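PDB 2HK0: D-psicose 3-epimerase from Agrobacterium tumefaciens, which catalyses the epimerisation of ketohexoses at C3, interconverting D-fructose and D-psicose, in a reaction in which a bound metal plays a pivotal role. Local coordinates for residues Y26-Y29 with E33-A36; D216-A221 with H246-A251. All coordinates share one frame; numbering follows the deposited sequence.

Contact 1 of 2, residues Y26-Y29 with E33-A36; sequences YYSY and EWSA
Y27 reaches across to the carbonyl of A36 within the loop that follows strand 22-26, the first strand of the TIM barrel, and leads to helix 39-47. Its CB hands the ring over at chi1 87°, placing CG between the backbone N and the carbonyl carbon. Farther out, one ring face has S28 OG 3.8 Å above its plane, offset toward the rim. Y27 CE2 then passes 3.4 Å from A36 O, which lies at the ring edge and in plane. At the tip, Y27 OH donates to A36 O over 2.7 Å, and the C=O...donor angle of 172° puts the hydroxyl almost straight ahead of the carbonyl. That carbonyl belongs to the last residue of the type I turn E33-A36, so the bond ties the turn back to the 3-10 segment 27-29. The W34 indole makes the second junction. W34 CZ3 meets Y26 CE2 at 3.8 Å, edge against edge, the two side chains crossing at about a right angle, and S28 OG also lies near the indole plane at its edge. W34 NE1 hydrogen-bonds to D276, while W34 packs on I273 of helix 271-276. Between the two junctions a water bridges the segments: it donates to E33 O at 2.9 Å and weakly to Y27 OH, and S28 OG lies 2.8 Å from its oxygen.

Contact 2 of 2, residues D216-A221 with H246-A251; sequences DAIRTA and HEIGLA
The flat guanidinium of R219 lies at the margin of this interface, and its NH1 comes within 4.0 Å of A251 CB, an approach too oblique to count as face or edge. At its edge lies D216 OD1, 7° out of the guanidinium plane. R219 NH2 donates to D216 OD1 over 2.9 Å in a salt bridge between residues three apart on the helix, reaching the anti side of the carboxylate somewhat out of its plane. Bends at chi2 and chi3 fold the arginine back to that partner, while NH1 forms a second salt bridge with D254, so both terminal nitrogens have acidic partners. A water that donates to E247 O at 2.7 Å also meets NH1, weakly. Beneath this polar margin the contact is aliphatic. I218 CG2, anti to the backbone N, presses on A251 CB at 3.6 Å. The other branch of I218 runs through CG1 to CD1, and I218 CD1 reaches I248 CG2 at 3.9 Å; the two isoleucines cross at about a right angle. The axes of segments 216-221 and 246-251 run nearly parallel, at 16°, and come within 9.2 Å. L250 and D216 also pack against a second subunit. Helices 214-221 and 245-254 thus pack as neighbours on the outside of the TIM barrel, flanking strand 225-230 in the chain, whose F228 touches both I218 and I248.

Contacts 1 and 2 lie on opposite sides of the chain's centre, with their own centres about 29 Å apart and nearest atoms about 16 Å apart, so neither touches the other. They use the same barrel differently. Contact 1 lies within the loop directly after the first strand, at the C-terminal strand ends where TIM-barrel enzymes carry their active sites; its place there is consistent with a wall near the substrate pocket. The centre of contact 2 lies about 18 Å from the chain centre, that of contact 1 about 13 Å. Contact 2 joins the outer helices that come before and after the seventh strand in the chain, and it alone has another subunit within reach.

Contact 1 of 2, residues Y26-Y29 with E33-A36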
ATOM      1  N   TYR A  26      -1.125 -24.196 -10.786  1.00 16.64           N
ATOM      2  CA  TYR A  26      -0.354 -24.814 -11.858  1.00 20.27           C
ATOM      3  C   TYR A  26       0.454 -25.946 -11.188  1.00 20.74           C
ATOM      4  O   TYR A  26       1.278 -25.674 -10.318  1.00 20.68           O
ATOM      5  CB  TYR A  26       0.584 -23.767 -12.465  1.00 21.61           C
ATOM      6  CG  TYR A  26       1.292 -24.212 -13.716  1.00 23.30           C
ATOM      7  CD1 TYR A  26       0.590 -24.824 -14.753  1.00 28.03           C
ATOM      8  CD2 TYR A  26       2.643 -23.939 -13.907  1.00 25.98           C
ATOM      9  CE1 TYR A  26       1.214 -25.147 -15.958  1.00 29.38           C
ATOM     10  CE2 TYR A  26       3.284 -24.254 -15.114  1.00 27.27           C
ATOM     11  CZ  TYR A  26       2.561 -24.856 -16.134  1.00 28.34           C
ATOM     12  OH  TYR A  26       3.168 -25.144 -17.337  1.00 27.18           O
ATOM     13  N   TYR A  27       0.231 -27.201 -11.595  1.00 22.44           N
ATOM     14  CA  TYR A  27       0.904 -28.342 -10.948  1.00 21.66           C
ATOM     15  C   TYR A  27       2.442 -28.324 -10.926  1.00 21.22           C
ATOM     16  O   TYR A  27       3.044 -28.936 -10.045  1.00 21.44           O
ATOM     17  CB  TYR A  27       0.405 -29.676 -11.539  1.00 20.63           C
ATOM     18  CG  TYR A  27       1.179 -30.099 -12.752  1.00 23.37           C
ATOM     19  CD1 TYR A  27       1.024 -29.429 -13.965  1.00 22.88           C
ATOM     20  CD2 TYR A  27       2.146 -31.105 -12.666  1.00 24.14           C
ATOM     21  CE1 TYR A  27       1.816 -29.736 -15.062  1.00 26.94           C
ATOM     22  CE2 TYR A  27       2.945 -31.429 -13.767  1.00 24.52           C
ATOM     23  CZ  TYR A  27       2.772 -30.736 -14.956  1.00 26.80           C
ATOM     24  OH  TYR A  27       3.552 -31.034 -16.042  1.00 29.23           O
ATOM     25  N   SER A  28       3.075 -27.621 -11.863  1.00 20.29           N
ATOM     26  CA  SER A  28       4.544 -27.540 -11.892  1.00 21.32           C
ATOM     27  C   SER A  28       5.161 -26.919 -10.624  1.00 20.61           C
ATOM     28  O   SER A  28       6.386 -26.908 -10.441  1.00 20.10           O
ATOM     29  CB  SER A  28       5.014 -26.756 -13.113  1.00 20.49           C
ATOM     30  OG  SER A  28       4.857 -27.532 -14.282  1.00 23.73           O
ATOM     31  N   TYR A  29       4.306 -26.379  -9.773  1.00 18.81           N
ATOM     32  CA  TYR A  29       4.726 -25.814  -8.492  1.00 18.42           C
ATOM     33  C   TYR A  29       5.513 -26.885  -7.710  1.00 19.02           C
ATOM     34  O   TYR A  29       6.471 -26.587  -7.011  1.00 18.39           O
ATOM     35  CB  TYR A  29       3.470 -25.444  -7.707  1.00 18.68           C
ATOM     36  CG  TYR A  29       3.638 -25.197  -6.225  1.00 16.93           C
ATOM     37  CD1 TYR A  29       4.345 -24.091  -5.752  1.00 17.44           C
ATOM     38  CD2 TYR A  29       2.980 -25.998  -5.298  1.00 16.56           C
ATOM     39  CE1 TYR A  29       4.372 -23.777  -4.391  1.00 17.56           C
ATOM     40  CE2 TYR A  29       3.003 -25.705  -3.945  1.00 16.27           C
ATOM     41  CZ  TYR A  29       3.692 -24.591  -3.491  1.00 19.17           C
ATOM     42  OH  TYR A  29       3.664 -24.281  -2.140  1.00 16.05           O
ATOM     43  N   GLU A  33      11.125 -30.157 -13.357  1.00 34.29           N
ATOM     44  CA  GLU A  33      11.208 -30.379 -14.791  1.00 34.69           C
ATOM     45  C   GLU A  33       9.820 -30.216 -15.435  1.00 35.34           C
ATOM     46  O   GLU A  33       8.809 -30.638 -14.856  1.00 34.17           O
ATOM     47  CB  GLU A  33      11.721 -31.798 -15.039  1.00 37.52           C
ATOM     48  CG  GLU A  33      12.896 -31.901 -15.982  1.00 42.22           C
ATOM     49  CD  GLU A  33      14.128 -31.204 -15.455  1.00 41.81           C
ATOM     50  OE1 GLU A  33      14.553 -31.496 -14.315  1.00 42.07           O
ATOM     51  OE2 GLU A  33      14.676 -30.364 -16.189  1.00 44.19           O
ATOM     52  N   TRP A  34       9.764 -29.613 -16.624  1.00 34.26           N
ATOM     53  CA  TRP A  34       8.485 -29.442 -17.308  1.00 35.23           C
ATOM     54  C   TRP A  34       7.978 -30.809 -17.782  1.00 37.20           C
ATOM     55  O   TRP A  34       6.792 -30.986 -18.048  1.00 37.88           O
ATOM     56  CB  TRP A  34       8.628 -28.536 -18.540  1.00 33.20           C
ATOM     57  CG  TRP A  34       9.110 -27.132 -18.269  1.00 31.86           C
ATOM     58  CD1 TRP A  34      10.262 -26.561 -18.734  1.00 30.42           C
ATOM     59  CD2 TRP A  34       8.435 -26.114 -17.520  1.00 29.96           C
ATOM     60  NE1 TRP A  34      10.344 -25.252 -18.326  1.00 30.74           N
ATOM     61  CE2 TRP A  34       9.237 -24.950 -17.578  1.00 29.14           C
ATOM     62  CE3 TRP A  34       7.232 -26.069 -16.808  1.00 28.97           C
ATOM     63  CZ2 TRP A  34       8.876 -23.754 -16.951  1.00 28.36           C
ATOM     64  CZ3 TRP A  34       6.871 -24.869 -16.177  1.00 29.40           C
ATOM     65  CH2 TRP A  34       7.691 -23.732 -16.257  1.00 28.61           C
ATOM     66  N   SER A  35       8.896 -31.767 -17.886  1.00 39.30           N
ATOM     67  CA  SER A  35       8.580 -33.116 -18.352  1.00 39.62           C
ATOM     68  C   SER A  35       7.807 -33.976 -17.347  1.00 38.71           C
ATOM     69  O   SER A  35       7.276 -35.024 -17.710  1.00 40.03           O
ATOM     70  CB  SER A  35       9.872 -33.837 -18.746  1.00 38.63           C
ATOM     71  OG  SER A  35      10.687 -34.069 -17.608  1.00 42.23           O
ATOM     72  N   ALA A  36       7.740 -33.554 -16.089  1.00 37.33           N
ATOM     73  CA  ALA A  36       7.006 -34.327 -15.090  1.00 35.83           C
ATOM     74  C   ALA A  36       5.525 -34.409 -15.474  1.00 35.71           C
ATOM     75  O   ALA A  36       4.898 -33.388 -15.762  1.00 34.77           O
ATOM     76  CB  ALA A  36       7.159 -33.690 -13.716  1.00 35.67           C
TER
HETATM   77  O   HOH W   1       6.022 -30.017 -14.657  1.00 33.33           O

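Contact 2 of 2, residues D216-A221 with H246-A251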
ATOM      1  N   ASP A 216      -6.678  -0.627 -12.047  1.00 17.65           N
ATOM      2  CA  ASP A 216      -6.958  -0.027 -13.345  1.00 18.96           C
ATOM      3  C   ASP A 216      -6.747  -1.008 -14.483  1.00 18.06           C
ATOM      4  O   ASP A 216      -7.515  -1.001 -15.439  1.00 15.53           O
ATOM      5  CB  ASP A 216      -6.083   1.207 -13.596  1.00 22.43           C
ATOM      6  CG  ASP A 216      -6.624   2.464 -12.913  1.00 28.92           C
ATOM      7  OD1 ASP A 216      -7.734   2.421 -12.326  1.00 29.47           O
ATOM      8  OD2 ASP A 216      -5.936   3.508 -12.977  1.00 31.25           O
ATOM      9  N   ALA A 217      -5.715  -1.850 -14.380  1.00 15.03           N
ATOM     10  CA  ALA A 217      -5.426  -2.812 -15.441  1.00 14.72           C
ATOM     11  C   ALA A 217      -6.564  -3.845 -15.537  1.00 15.80           C
ATOM     12  O   ALA A 217      -6.985  -4.249 -16.634  1.00 15.32           O
ATOM     13  CB  ALA A 217      -4.087  -3.511 -15.167  1.00 12.40           C
ATOM     14  N   ILE A 218      -7.077  -4.249 -14.384  1.00 15.50           N
ATOM     15  CA  ILE A 218      -8.152  -5.238 -14.335  1.00 15.77           C
ATOM     16  C   ILE A 218      -9.440  -4.659 -14.893  1.00 17.69           C
ATOM     17  O   ILE A 218     -10.149  -5.310 -15.660  1.00 17.39           O
ATOM     18  CB  ILE A 218      -8.355  -5.722 -12.891  1.00 16.83           C
ATOM     19  CG1 ILE A 218      -7.161  -6.599 -12.506  1.00 17.02           C
ATOM     20  CG2 ILE A 218      -9.679  -6.478 -12.755  1.00 16.16           C
ATOM     21  CD1 ILE A 218      -7.093  -6.980 -11.031  1.00 17.65           C
ATOM     22  N   ARG A 219      -9.733  -3.419 -14.528  1.00 16.78           N
ATOM     23  CA  ARG A 219     -10.928  -2.774 -15.024  1.00 18.65           C
ATOM     24  C   ARG A 219     -10.794  -2.530 -16.527  1.00 19.38           C
ATOM     25  O   ARG A 219     -11.779  -2.596 -17.256  1.00 17.33           O
ATOM     26  CB  ARG A 219     -11.141  -1.454 -14.295  1.00 21.99           C
ATOM     27  CG  ARG A 219     -12.421  -1.408 -13.521  1.00 27.53           C
ATOM     28  CD  ARG A 219     -12.178  -1.142 -12.066  1.00 29.07           C
ATOM     29  NE  ARG A 219     -11.100  -0.185 -11.870  1.00 29.87           N
ATOM     30  CZ  ARG A 219     -10.497  -0.004 -10.705  1.00 27.69           C
ATOM     31  NH1 ARG A 219     -10.890  -0.709  -9.654  1.00 24.59           N
ATOM     32  NH2 ARG A 219      -9.474   0.838 -10.613  1.00 26.80           N
ATOM     33  N   THR A 220      -9.574  -2.235 -16.983  1.00 18.62           N
ATOM     34  CA  THR A 220      -9.332  -2.004 -18.405  1.00 19.36           C
ATOM     35  C   THR A 220      -9.655  -3.290 -19.159  1.00 19.44           C
ATOM     36  O   THR A 220     -10.291  -3.264 -20.212  1.00 19.21           O
ATOM     37  CB  THR A 220      -7.865  -1.597 -18.659  1.00 19.88           C
ATOM     38  OG1 THR A 220      -7.656  -0.269 -18.176  1.00 17.38           O
ATOM     39  CG2 THR A 220      -7.536  -1.639 -20.135  1.00 19.45           C
ATOM     40  N   ALA A 221      -9.226  -4.421 -18.614  1.00 18.27           N
ATOM     41  CA  ALA A 221      -9.507  -5.711 -19.251  1.00 18.07           C
ATOM     42  C   ALA A 221     -11.014  -5.904 -19.260  1.00 19.26           C
ATOM     43  O   ALA A 221     -11.592  -6.379 -20.242  1.00 19.18           O
ATOM     44  CB  ALA A 221      -8.839  -6.849 -18.472  1.00 15.08           C
ATOM     45  N   HIS A 246      -6.182  -6.882  -1.672  1.00 15.18           N
ATOM     46  CA  HIS A 246      -7.485  -6.279  -1.456  1.00 15.56           C
ATOM     47  C   HIS A 246      -7.935  -5.457  -2.675  1.00 14.37           C
ATOM     48  O   HIS A 246      -9.083  -5.548  -3.111  1.00 16.36           O
ATOM     49  CB  HIS A 246      -7.453  -5.421  -0.190  1.00 15.14           C
ATOM     50  CG  HIS A 246      -8.763  -4.757   0.118  1.00 19.20           C
ATOM     51  ND1 HIS A 246      -8.999  -3.426  -0.139  1.00 16.98           N
ATOM     52  CD2 HIS A 246      -9.911  -5.245   0.644  1.00 19.59           C
ATOM     53  CE1 HIS A 246     -10.234  -3.120   0.215  1.00 19.99           C
ATOM     54  NE2 HIS A 246     -10.811  -4.206   0.692  1.00 18.47           N
ATOM     55  N   GLU A 247      -7.028  -4.659  -3.222  1.00 15.44           N
ATOM     56  CA  GLU A 247      -7.320  -3.845  -4.405  1.00 16.33           C
ATOM     57  C   GLU A 247      -7.661  -4.760  -5.602  1.00 15.87           C
ATOM     58  O   GLU A 247      -8.590  -4.490  -6.378  1.00 13.67           O
ATOM     59  CB  GLU A 247      -6.096  -2.990  -4.760  1.00 18.99           C
ATOM     60  CG  GLU A 247      -6.306  -2.076  -5.968  1.00 21.97           C
ATOM     61  CD  GLU A 247      -5.027  -1.381  -6.407  1.00 25.60           C
ATOM     62  OE1 GLU A 247      -4.191  -1.086  -5.533  1.00 28.96           O
ATOM     63  OE2 GLU A 247      -4.855  -1.114  -7.616  1.00 24.04           O
ATOM     64  N   ILE A 248      -6.902  -5.841  -5.734  1.00 15.14           N
ATOM     65  CA  ILE A 248      -7.099  -6.806  -6.816  1.00 16.36           C
ATOM     66  C   ILE A 248      -8.494  -7.416  -6.660  1.00 15.52           C
ATOM     67  O   ILE A 248      -9.263  -7.491  -7.611  1.00 14.71           O
ATOM     68  CB  ILE A 248      -6.065  -7.967  -6.736  1.00 16.35           C
ATOM     69  CG1 ILE A 248      -4.629  -7.434  -6.857  1.00 21.31           C
ATOM     70  CG2 ILE A 248      -6.373  -9.027  -7.801  1.00 17.43           C
ATOM     71  CD1 ILE A 248      -4.311  -6.819  -8.142  1.00 28.13           C
ATOM     72  N   GLY A 249      -8.797  -7.865  -5.446  1.00 17.41           N
ATOM     73  CA  GLY A 249     -10.093  -8.475  -5.183  1.00 17.48           C
ATOM     74  C   GLY A 249     -11.239  -7.554  -5.565  1.00 18.73           C
ATOM     75  O   GLY A 249     -12.202  -7.985  -6.203  1.00 19.44           O
ATOM     76  N   LEU A 250     -11.136  -6.287  -5.172  1.00 17.90           N
ATOM     77  CA  LEU A 250     -12.170  -5.297  -5.477  1.00 19.84           C
ATOM     78  C   LEU A 250     -12.346  -5.112  -6.984  1.00 19.92           C
ATOM     79  O   LEU A 250     -13.471  -5.038  -7.477  1.00 20.20           O
ATOM     80  CB  LEU A 250     -11.811  -3.949  -4.837  1.00 23.07           C
ATOM     81  CG  LEU A 250     -12.500  -3.482  -3.545  1.00 29.61           C
ATOM     82  CD1 LEU A 250     -13.121  -4.634  -2.799  1.00 29.59           C
ATOM     83  CD2 LEU A 250     -11.475  -2.760  -2.676  1.00 30.93           C
ATOM     84  N   ALA A 251     -11.232  -5.025  -7.711  1.00 17.26           N
ATOM     85  CA  ALA A 251     -11.291  -4.841  -9.150  1.00 16.11           C
ATOM     86  C   ALA A 251     -11.952  -6.053  -9.825  1.00 16.93           C
ATOM     87  O   ALA A 251     -12.807  -5.886 -10.699  1.00 15.68           O
ATOM     88  CB  ALA A 251      -9.889  -4.611  -9.711  1.00 13.53           C
TER
HETATM   89  O   HOH W   2      -9.552  -2.004  -6.923  1.00 34.00           O